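Local coordinates for protein acetylene hydratase Ahy (Pelobacter acetylenicus, PDB 2E7Z) that hydrates acetylene to acetaldehyde, using a tungsten bis(molybdopterin guanine dinucleotide) cofactor and carrying one [4Fe-4S] cluster, at residues W644-T650 / L721-C727; T649-K655 / L693-V699. All blocks are in the same frame, centred on the assembly; numbering follows the deposited sequence.

Overall arrangement
Contacts 1 and 2 show how a cofactor-binding loop is hung from a beta-sheet. Contact 1 pairs strand 644-648 with the C-terminal strand 720-726; contact 2 takes up the chain at Thr-649, follows the turn into the next strand, 653-660, and sets that strand against residues 693-699. The two share Thr-649 and Thr-650, their centres are 9 Å apart, and strands 644-648 and 653-660 are neighbours in one mixed sheet, joined by Val-647 N to Leu-654 O at 2.9 Å. Contact 2 reaches the cofactor itself, through Asp-696 OD2 at 2.9 Å from MGD N18, whereas in contact 1 the side chain of Thr-649 stays about 12 Å from an MGD. The side chain of Asp-696 is about 12 Å from the tungsten.

Contact 1 (W644-T650 / L721-C727); sequences WIWVETT and LAKAYKC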
loop_
_atom_site.group_PDB
_atom_site.type_symbol
_atom_site.label_atom_id
_atom_site.label_comp_id
_atom_site.label_asym_id
_atom_site.label_seq_id
_atom_site.Cartn_x
_atom_site.Cartn_y
_atom_site.Cartn_z
ATOM N N TRP A 644 -14.710 -3.140 27.103
ATOM C CA TRP A 644 -14.178 -1.962 26.379
ATOM C C TRP A 644 -13.028 -1.282 27.106
ATOM O O TRP A 644 -13.091 -1.070 28.328
ATOM C CB TRP A 644 -15.305 -0.968 26.112
ATOM C CG TRP A 644 -16.271 -1.464 25.065
ATOM C CD1 TRP A 644 -17.369 -2.256 25.264
ATOM C CD2 TRP A 644 -16.196 -1.232 23.650
ATOM N NE1 TRP A 644 -17.990 -2.514 24.058
ATOM C CE2 TRP A 644 -17.293 -1.891 23.055
ATOM C CE3 TRP A 644 -15.310 -0.518 22.825
ATOM C CZ2 TRP A 644 -17.528 -1.865 21.672
ATOM C CZ3 TRP A 644 -15.545 -0.488 21.451
ATOM C CH2 TRP A 644 -16.650 -1.155 20.893
ATOM N N ILE A 645 -11.992 -0.924 26.345
ATOM C CA ILE A 645 -10.799 -0.326 26.908
ATOM C C ILE A 645 -10.363 0.862 26.048
ATOM O O ILE A 645 -10.775 0.984 24.890
ATOM C CB ILE A 645 -9.617 -1.339 27.011
ATOM C CG1 ILE A 645 -9.234 -1.927 25.649
ATOM C CG2 ILE A 645 -9.943 -2.496 27.962
ATOM C CD1 ILE A 645 -7.862 -2.584 25.634
ATOM N N TRP A 646 -9.527 1.730 26.616
ATOM C CA TRP A 646 -8.744 2.652 25.816
ATOM C C TRP A 646 -7.351 2.063 25.617
ATOM O O TRP A 646 -6.762 1.467 26.527
ATOM C CB TRP A 646 -8.614 4.000 26.523
ATOM C CG TRP A 646 -9.878 4.769 26.653
ATOM C CD1 TRP A 646 -10.653 4.910 27.785
ATOM C CD2 TRP A 646 -10.514 5.547 25.630
ATOM N NE1 TRP A 646 -11.739 5.720 27.514
ATOM C CE2 TRP A 646 -11.668 6.131 26.199
ATOM C CE3 TRP A 646 -10.214 5.811 24.284
ATOM C CZ2 TRP A 646 -12.528 6.961 25.462
ATOM C CZ3 TRP A 646 -11.062 6.651 23.558
ATOM C CH2 TRP A 646 -12.212 7.205 24.151
ATOM N N VAL A 647 -6.807 2.246 24.425
ATOM C CA VAL A 647 -5.408 1.941 24.189
ATOM C C VAL A 647 -4.771 3.276 23.844
ATOM O O VAL A 647 -5.233 3.972 22.938
ATOM C CB VAL A 647 -5.215 0.906 23.064
ATOM C CG1 VAL A 647 -3.740 0.655 22.820
ATOM C CG2 VAL A 647 -5.949 -0.397 23.434
ATOM N N GLU A 648 -3.728 3.637 24.576
ATOM C CA GLU A 648 -3.185 4.985 24.506
ATOM C C GLU A 648 -1.671 4.939 24.336
ATOM O O GLU A 648 -0.960 4.212 25.050
ATOM C CB GLU A 648 -3.557 5.759 25.784
ATOM C CG GLU A 648 -2.993 7.186 25.828
ATOM C CD GLU A 648 -3.514 8.034 26.979
ATOM O OE1 GLU A 648 -4.351 7.571 27.781
ATOM O OE2 GLU A 648 -3.090 9.213 27.074
ATOM N N THR A 649 -1.169 5.721 23.387
ATOM C CA THR A 649 0.261 5.962 23.230
ATOM C C THR A 649 0.529 7.391 23.696
ATOM O O THR A 649 -0.403 8.130 24.056
ATOM C CB THR A 649 0.648 5.860 21.755
ATOM O OG1 THR A 649 0.002 6.929 21.038
ATOM C CG2 THR A 649 0.263 4.517 21.155
ATOM N N THR A 650 1.782 7.823 23.594
ATOM C CA THR A 650 2.096 9.212 23.893
ATOM C C THR A 650 1.401 10.186 22.925
ATOM O O THR A 650 1.233 11.364 23.253
ATOM C CB THR A 650 3.601 9.469 23.878
ATOM O OG1 THR A 650 4.166 9.098 22.609
ATOM C CG2 THR A 650 4.307 8.734 25.023
ATOM N N LEU A 721 5.353 2.444 22.424
ATOM C CA LEU A 721 4.813 1.936 23.669
ATOM C C LEU A 721 3.379 2.412 23.863
ATOM O O LEU A 721 2.978 3.511 23.403
ATOM C CB LEU A 721 5.708 2.357 24.843
ATOM C CG LEU A 721 7.121 1.751 24.847
ATOM C CD1 LEU A 721 8.071 2.592 25.702
ATOM C CD2 LEU A 721 7.102 0.280 25.295
ATOM N N ALA A 722 2.603 1.576 24.540
ATOM C CA ALA A 722 1.193 1.835 24.804
ATOM C C ALA A 722 0.768 1.370 26.198
ATOM O O ALA A 722 1.392 0.479 26.800
ATOM C CB ALA A 722 0.325 1.173 23.747
ATOM N N LYS A 723 -0.313 1.973 26.683
ATOM C CA LYS A 723 -0.997 1.485 27.878
ATOM C C LYS A 723 -2.438 1.149 27.526
ATOM O O LYS A 723 -2.995 1.685 26.552
ATOM C CB LYS A 723 -0.971 2.525 29.001
ATOM C CG LYS A 723 -1.690 3.832 28.657
ATOM C CD LYS A 723 -1.834 4.752 29.863
ATOM C CE LYS A 723 -0.600 5.570 30.070
ATOM N NZ LYS A 723 -0.856 6.798 30.902
ATOM N N ALA A 724 -3.032 0.254 28.310
ATOM C CA ALA A 724 -4.417 -0.129 28.104
ATOM C C ALA A 724 -5.140 -0.015 29.436
ATOM O O ALA A 724 -4.614 -0.445 30.474
ATOM C CB ALA A 724 -4.500 -1.539 27.572
ATOM N N TYR A 725 -6.332 0.567 29.414
ATOM C CA TYR A 725 -7.110 0.768 30.644
ATOM C C TYR A 725 -8.615 0.760 30.387
ATOM O O TYR A 725 -9.056 1.029 29.271
ATOM C CB TYR A 725 -6.644 2.044 31.390
ATOM C CG TYR A 725 -6.672 3.315 30.559
ATOM C CD1 TYR A 725 -5.583 3.685 29.784
ATOM C CD2 TYR A 725 -7.792 4.135 30.552
ATOM C CE1 TYR A 725 -5.609 4.869 29.008
ATOM C CE2 TYR A 725 -7.833 5.304 29.793
ATOM C CZ TYR A 725 -6.740 5.663 29.023
ATOM O OH TYR A 725 -6.795 6.822 28.283
ATOM N N LYS A 726 -9.403 0.416 31.406
ATOM C CA LYS A 726 -10.859 0.332 31.268
ATOM C C LYS A 726 -11.486 1.674 30.907
ATOM O O LYS A 726 -11.026 2.730 31.372
ATOM C CB LYS A 726 -11.505 -0.219 32.562
ATOM C CG LYS A 726 -11.826 -1.726 32.554
ATOM C CD LYS A 726 -11.504 -2.456 33.893
ATOM C CE LYS A 726 -12.167 -1.833 35.136
ATOM N NZ LYS A 726 -13.369 -2.585 35.634
ATOM N N CYS A 727 -12.506 1.625 30.048
ATOM C CA CYS A 727 -13.332 2.781 29.720
ATOM C C CYS A 727 -14.191 3.224 30.908
ATOM O O CYS A 727 -14.734 4.325 30.909
ATOM C CB CYS A 727 -14.241 2.459 28.534
ATOM S SG CYS A 727 -13.403 2.496 26.953
ATOM O OXT CYS A 727 -14.375 2.495 31.891
HETATM O O HOH W 1 -13.651 6.268 29.354
HETATM O O HOH W 2 -1.007 9.167 29.046
HETATM O O HOH W 3 3.821 5.915 23.580
#
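Trp-646 lays its CB over the face of the Tyr-725 ring, a CH-pi contact of 3.8 Å from CB to the ring centroid, while Cys-727 SG sits over the indole, 3.9 Å from the centroid of its five-membered ring. Beneath these side chains, strands 644-648 and 721-726 form an antiparallel pair (155° between their directions, axes 4.5 Å apart) in the mixed sheet of the molybdopterin dinucleotide-binding domain, a member of the double-psi beta-barrel clan. Trp-646 with Tyr-725 and Glu-648 with Lys-723 are hydrogen-bonded pairs, exemplified by Trp-646 N to Tyr-725 O at 2.8 Å and Lys-723 N to Glu-648 O at 2.8 Å. Ile-645 with Lys-726 and Val-647 with Ala-724 are the alternating non-hydrogen-bonded pairs. Past them Cys-727 N reaches Trp-644 O at 3.3 Å, so the pairing runs to the last residue of the chain.

The two faces differ in character. Val-647 and Ala-724 point to the one packed on strand 668-671, where Ile-669 touches both. Trp-646, Glu-648, Lys-723 and Tyr-725 occupy the other, where aromatic surface and charge are combined: Tyr-725 OH donates to Glu-648 OE1 at 2.6 Å and also meets Arg-653, which lies against Trp-646 as a cation-pi partner. Lys-723 forms a salt bridge with Glu-593 and shares water 2 with Glu-648. Where the strands part near Thr-650, water 3 fills the gap, accepting from Thr-650 N at 2.8 Å and donating to Leu-721 O at 2.6 Å. At the other end, water 1 joins Trp-646 NE1 to Cys-727 O, 2.7 Å from each atom.

Contact 2 (T649-K655 / L693-V699); sequences TTHGRLK and LHNDAMV. With MGD (2-amino-5,6-dimercapto-7-methyl-3,7,8a,9-tetrahydro-8-oxa-1,3,9,10-tetraaza-anthracen-4-one guanosine dinucleotide), chain E.
Segment 649-655 leaves a turn and enters an extended strand at Arg-653; segment 693-699 finishes a helix at His-694, leaves helical angles at Asn-695 and makes a 3-10 turn over 696-698. Their CA atoms approach at Gly-652 and Val-699 (4.3 Å) and at Leu-654 and His-694 (5.1 Å). Thr-649 N bonds Gly-652 O at 2.9 Å, closing the turn, and Val-699 N bonds Asp-696 O at 2.9 Å.

Thr-649, chi1 p, forms an ST turn: its OG1 accepts from His-651 N at 3.0 Å and donates to Val-699 O at 2.8 Å. Gly-652 CA lies 3.5 Å from Met-698 O, where a CB would clash with that oxygen. At the other end, Lys-655 N donates to Leu-693 O (2.8 Å), and His-694, chi1 m, turns its ring back so that ND1 donates to Lys-655 O (2.8 Å). Leu-654 (chi1 p, chi2 t) fills the space between, CD2 3.7 Å from Val-699 CG1 and CD1 3.4 Å from His-694 O.

The 3-10 turn presents Asp-696 to the pterin, one of the cofactor contacts of the molybdopterin dinucleotide-binding domain: OD2 accepts from MGD N18 (2.9 Å) and N19 (3.0 Å), while OD1 is hydrogen-bonded to His-673. Leu-654, Asp-696 and Val-699 pack on Ile-671 of strand 668-671, Leu-654 bonds strand 644-648 through its backbone, and Ala-697 and Met-698 touch helix 423-431.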
loop_
_atom_site.group_PDB
_atom_site.type_symbol
_atom_site.label_atom_id
_atom_site.label_comp_id
_atom_site.label_asym_id
_atom_site.label_seq_id
_atom_site.Cartn_x
_atom_site.Cartn_y
_atom_site.Cartn_z
ATOM N N THR A 649 -1.169 5.721 23.387
ATOM C CA THR A 649 0.261 5.962 23.230
ATOM C C THR A 649 0.529 7.391 23.696
ATOM O O THR A 649 -0.403 8.130 24.056
ATOM C CB THR A 649 0.648 5.860 21.755
ATOM O OG1 THR A 649 0.002 6.929 21.038
ATOM C CG2 THR A 649 0.263 4.517 21.155
ATOM N N THR A 650 1.782 7.823 23.594
ATOM C CA THR A 650 2.096 9.212 23.893
ATOM C C THR A 650 1.401 10.186 22.925
ATOM O O THR A 650 1.233 11.364 23.253
ATOM C CB THR A 650 3.601 9.469 23.878
ATOM O OG1 THR A 650 4.166 9.098 22.609
ATOM C CG2 THR A 650 4.307 8.734 25.023
ATOM N N HIS A 651 0.973 9.697 21.755
ATOM C CA HIS A 651 0.347 10.559 20.750
ATOM C C HIS A 651 -1.161 10.718 20.928
ATOM O O HIS A 651 -1.695 11.777 20.666
ATOM C CB HIS A 651 0.612 10.021 19.354
ATOM C CG HIS A 651 0.279 11.011 18.295
ATOM N ND1 HIS A 651 -0.910 10.990 17.590
ATOM C CD2 HIS A 651 0.952 12.112 17.889
ATOM C CE1 HIS A 651 -0.933 12.025 16.762
ATOM N NE2 HIS A 651 0.174 12.726 16.939
ATOM N N GLY A 652 -1.864 9.658 21.314
ATOM C CA GLY A 652 -3.308 9.736 21.417
ATOM C C GLY A 652 -3.865 8.397 21.831
ATOM O O GLY A 652 -3.108 7.504 22.191
ATOM N N ARG A 653 -5.182 8.246 21.764
ATOM C CA ARG A 653 -5.806 6.991 22.207
ATOM C C ARG A 653 -6.975 6.611 21.303
ATOM O O ARG A 653 -7.487 7.446 20.559
ATOM C CB ARG A 653 -6.305 7.091 23.661
ATOM C CG ARG A 653 -7.451 8.055 23.850
ATOM C CD ARG A 653 -7.851 8.116 25.306
ATOM N NE ARG A 653 -9.081 8.880 25.453
ATOM C CZ ARG A 653 -9.680 9.091 26.622
ATOM N NH1 ARG A 653 -9.135 8.587 27.738
ATOM N NH2 ARG A 653 -10.808 9.798 26.680
ATOM N N LEU A 654 -7.343 5.336 21.341
ATOM C CA LEU A 654 -8.564 4.892 20.677
ATOM C C LEU A 654 -9.279 3.891 21.569
ATOM O O LEU A 654 -8.657 3.279 22.449
ATOM C CB LEU A 654 -8.303 4.249 19.312
ATOM C CG LEU A 654 -7.721 2.826 19.211
ATOM C CD1 LEU A 654 -7.620 2.412 17.739
ATOM C CD2 LEU A 654 -6.344 2.725 19.871
ATOM N N LYS A 655 -10.574 3.712 21.312
ATOM C CA LYS A 655 -11.450 2.893 22.142
ATOM C C LYS A 655 -11.703 1.570 21.447
ATOM O O LYS A 655 -12.088 1.553 20.272
ATOM C CB LYS A 655 -12.760 3.627 22.337
ATOM C CG LYS A 655 -13.777 2.857 23.194
ATOM C CD LYS A 655 -15.080 3.606 23.357
ATOM C CE LYS A 655 -16.064 2.780 24.168
ATOM N NZ LYS A 655 -17.385 3.455 24.359
ATOM N N LEU A 693 -12.573 8.015 17.236
ATOM C CA LEU A 693 -12.619 7.154 18.426
ATOM C C LEU A 693 -11.990 5.784 18.190
ATOM O O LEU A 693 -11.457 5.187 19.115
ATOM C CB LEU A 693 -14.072 6.970 18.892
ATOM C CG LEU A 693 -14.716 8.175 19.581
ATOM C CD1 LEU A 693 -16.182 7.863 19.879
ATOM C CD2 LEU A 693 -13.965 8.557 20.862
ATOM N N HIS A 694 -12.055 5.267 16.966
ATOM C CA HIS A 694 -11.699 3.858 16.754
ATOM C C HIS A 694 -10.603 3.573 15.724
ATOM O O HIS A 694 -10.282 2.388 15.553
ATOM C CB HIS A 694 -12.943 3.023 16.395
ATOM C CG HIS A 694 -14.080 3.219 17.331
ATOM N ND1 HIS A 694 -14.038 2.814 18.650
ATOM C CD2 HIS A 694 -15.305 3.758 17.137
ATOM C CE1 HIS A 694 -15.187 3.110 19.231
ATOM N NE2 HIS A 694 -15.980 3.673 18.335
ATOM N N ASN A 695 -10.034 4.600 15.066
ATOM C CA ASN A 695 -9.024 4.330 14.061
ATOM C C ASN A 695 -7.633 4.397 14.652
ATOM O O ASN A 695 -7.343 5.281 15.483
ATOM C CB ASN A 695 -9.107 5.330 12.900
ATOM C CG ASN A 695 -8.267 4.902 11.731
ATOM O OD1 ASN A 695 -7.421 5.676 11.203
ATOM N ND2 ASN A 695 -8.449 3.682 11.323
ATOM N N ASP A 696 -6.755 3.505 14.179
ATOM C CA ASP A 696 -5.370 3.462 14.659
ATOM C C ASP A 696 -4.599 4.772 14.454
ATOM O O ASP A 696 -3.729 5.109 15.250
ATOM C CB ASP A 696 -4.583 2.277 14.070
ATOM C CG ASP A 696 -4.456 2.318 12.556
ATOM O OD1 ASP A 696 -5.407 2.780 11.884
ATOM O OD2 ASP A 696 -3.411 1.876 12.036
ATOM N N ALA A 697 -4.917 5.516 13.397
ATOM C CA ALA A 697 -4.136 6.731 13.116
ATOM C C ALA A 697 -4.278 7.780 14.212
ATOM O O ALA A 697 -3.474 8.718 14.286
ATOM C CB ALA A 697 -4.486 7.286 11.752
ATOM N N MET A 698 -5.294 7.623 15.079
ATOM C CA MET A 698 -5.411 8.494 16.247
ATOM C C MET A 698 -4.208 8.412 17.198
ATOM O O MET A 698 -3.984 9.318 17.990
ATOM C CB MET A 698 -6.699 8.199 17.035
ATOM C CG MET A 698 -8.012 8.631 16.346
ATOM S SD MET A 698 -8.041 10.405 15.996
ATOM C CE MET A 698 -7.984 11.061 17.670
ATOM N N VAL A 699 -3.477 7.302 17.164
ATOM C CA VAL A 699 -2.431 7.065 18.160
ATOM C C VAL A 699 -1.057 6.989 17.573
ATOM O O VAL A 699 -0.104 6.701 18.297
ATOM C CB VAL A 699 -2.729 5.769 18.998
ATOM C CG1 VAL A 699 -4.183 5.732 19.384
ATOM C CG2 VAL A 699 -2.332 4.484 18.254
HETATM P PB MGD E . -9.053 3.178 2.779
HETATM O O1B MGD E . -8.262 4.197 3.560
HETATM O O2B MGD E . -10.001 2.277 3.481
HETATM O O3B MGD E . -8.088 2.210 1.939
HETATM O O3A MGD E . -5.609 2.492 1.649
HETATM P PA MGD E . -6.986 2.511 0.809
HETATM O O1A MGD E . -7.081 1.352 -0.137
HETATM O O2A MGD E . -7.117 3.912 0.293
HETATM O "O5'" MGD E . -9.849 4.015 1.654
HETATM C "C5'" MGD E . -10.350 3.335 0.515
HETATM C "C4'" MGD E . -11.608 4.074 0.101
HETATM O "O4'" MGD E . -11.961 3.607 -1.210
HETATM C "C3'" MGD E . -12.828 3.735 0.952
HETATM O "O3'" MGD E . -13.375 4.953 1.484
HETATM C "C2'" MGD E . -13.825 3.015 0.020
HETATM O "O2'" MGD E . -15.224 3.273 0.258
HETATM C "C1'" MGD E . -13.402 3.555 -1.320
HETATM N N9 MGD E . -13.647 2.689 -2.483
HETATM C C8 MGD E . -13.512 1.341 -2.555
HETATM N N7 MGD E . -13.722 0.907 -3.808
HETATM C C5 MGD E . -13.923 2.005 -4.570
HETATM C C6 MGD E . -14.195 2.285 -5.970
HETATM O O6 MGD E . -14.271 1.366 -6.812
HETATM N N1 MGD E . -14.316 3.580 -6.304
HETATM C C2 MGD E . -14.304 4.599 -5.450
HETATM N N2 MGD E . -14.442 5.868 -5.931
HETATM N N3 MGD E . -14.069 4.416 -4.154
HETATM C C4 MGD E . -13.872 3.162 -3.697
HETATM C C10 MGD E . -4.979 1.228 1.865
HETATM C C11 MGD E . -3.569 1.520 2.331
HETATM O O11 MGD E . -3.706 2.120 3.618
HETATM C C12 MGD E . -2.773 0.240 2.412
HETATM S S12 MGD E . -2.715 -0.765 1.030
HETATM C C13 MGD E . -2.079 -0.073 3.519
HETATM S S13 MGD E . -1.275 -1.564 3.694
HETATM C C14 MGD E . -1.971 0.844 4.698
HETATM N N15 MGD E . -2.707 0.348 5.850
HETATM C C16 MGD E . -2.726 1.212 6.906
HETATM C C17 MGD E . -2.765 0.796 8.315
HETATM O O17 MGD E . -2.769 -0.418 8.618
HETATM N N18 MGD E . -2.785 1.763 9.254
HETATM C C19 MGD E . -2.769 3.088 8.960
HETATM N N19 MGD E . -2.798 4.009 9.947
HETATM N N20 MGD E . -2.760 3.530 7.696
HETATM C C21 MGD E . -2.724 2.668 6.673
HETATM N N22 MGD E . -2.683 3.130 5.421
HETATM C C23 MGD E . -2.460 2.246 4.297
#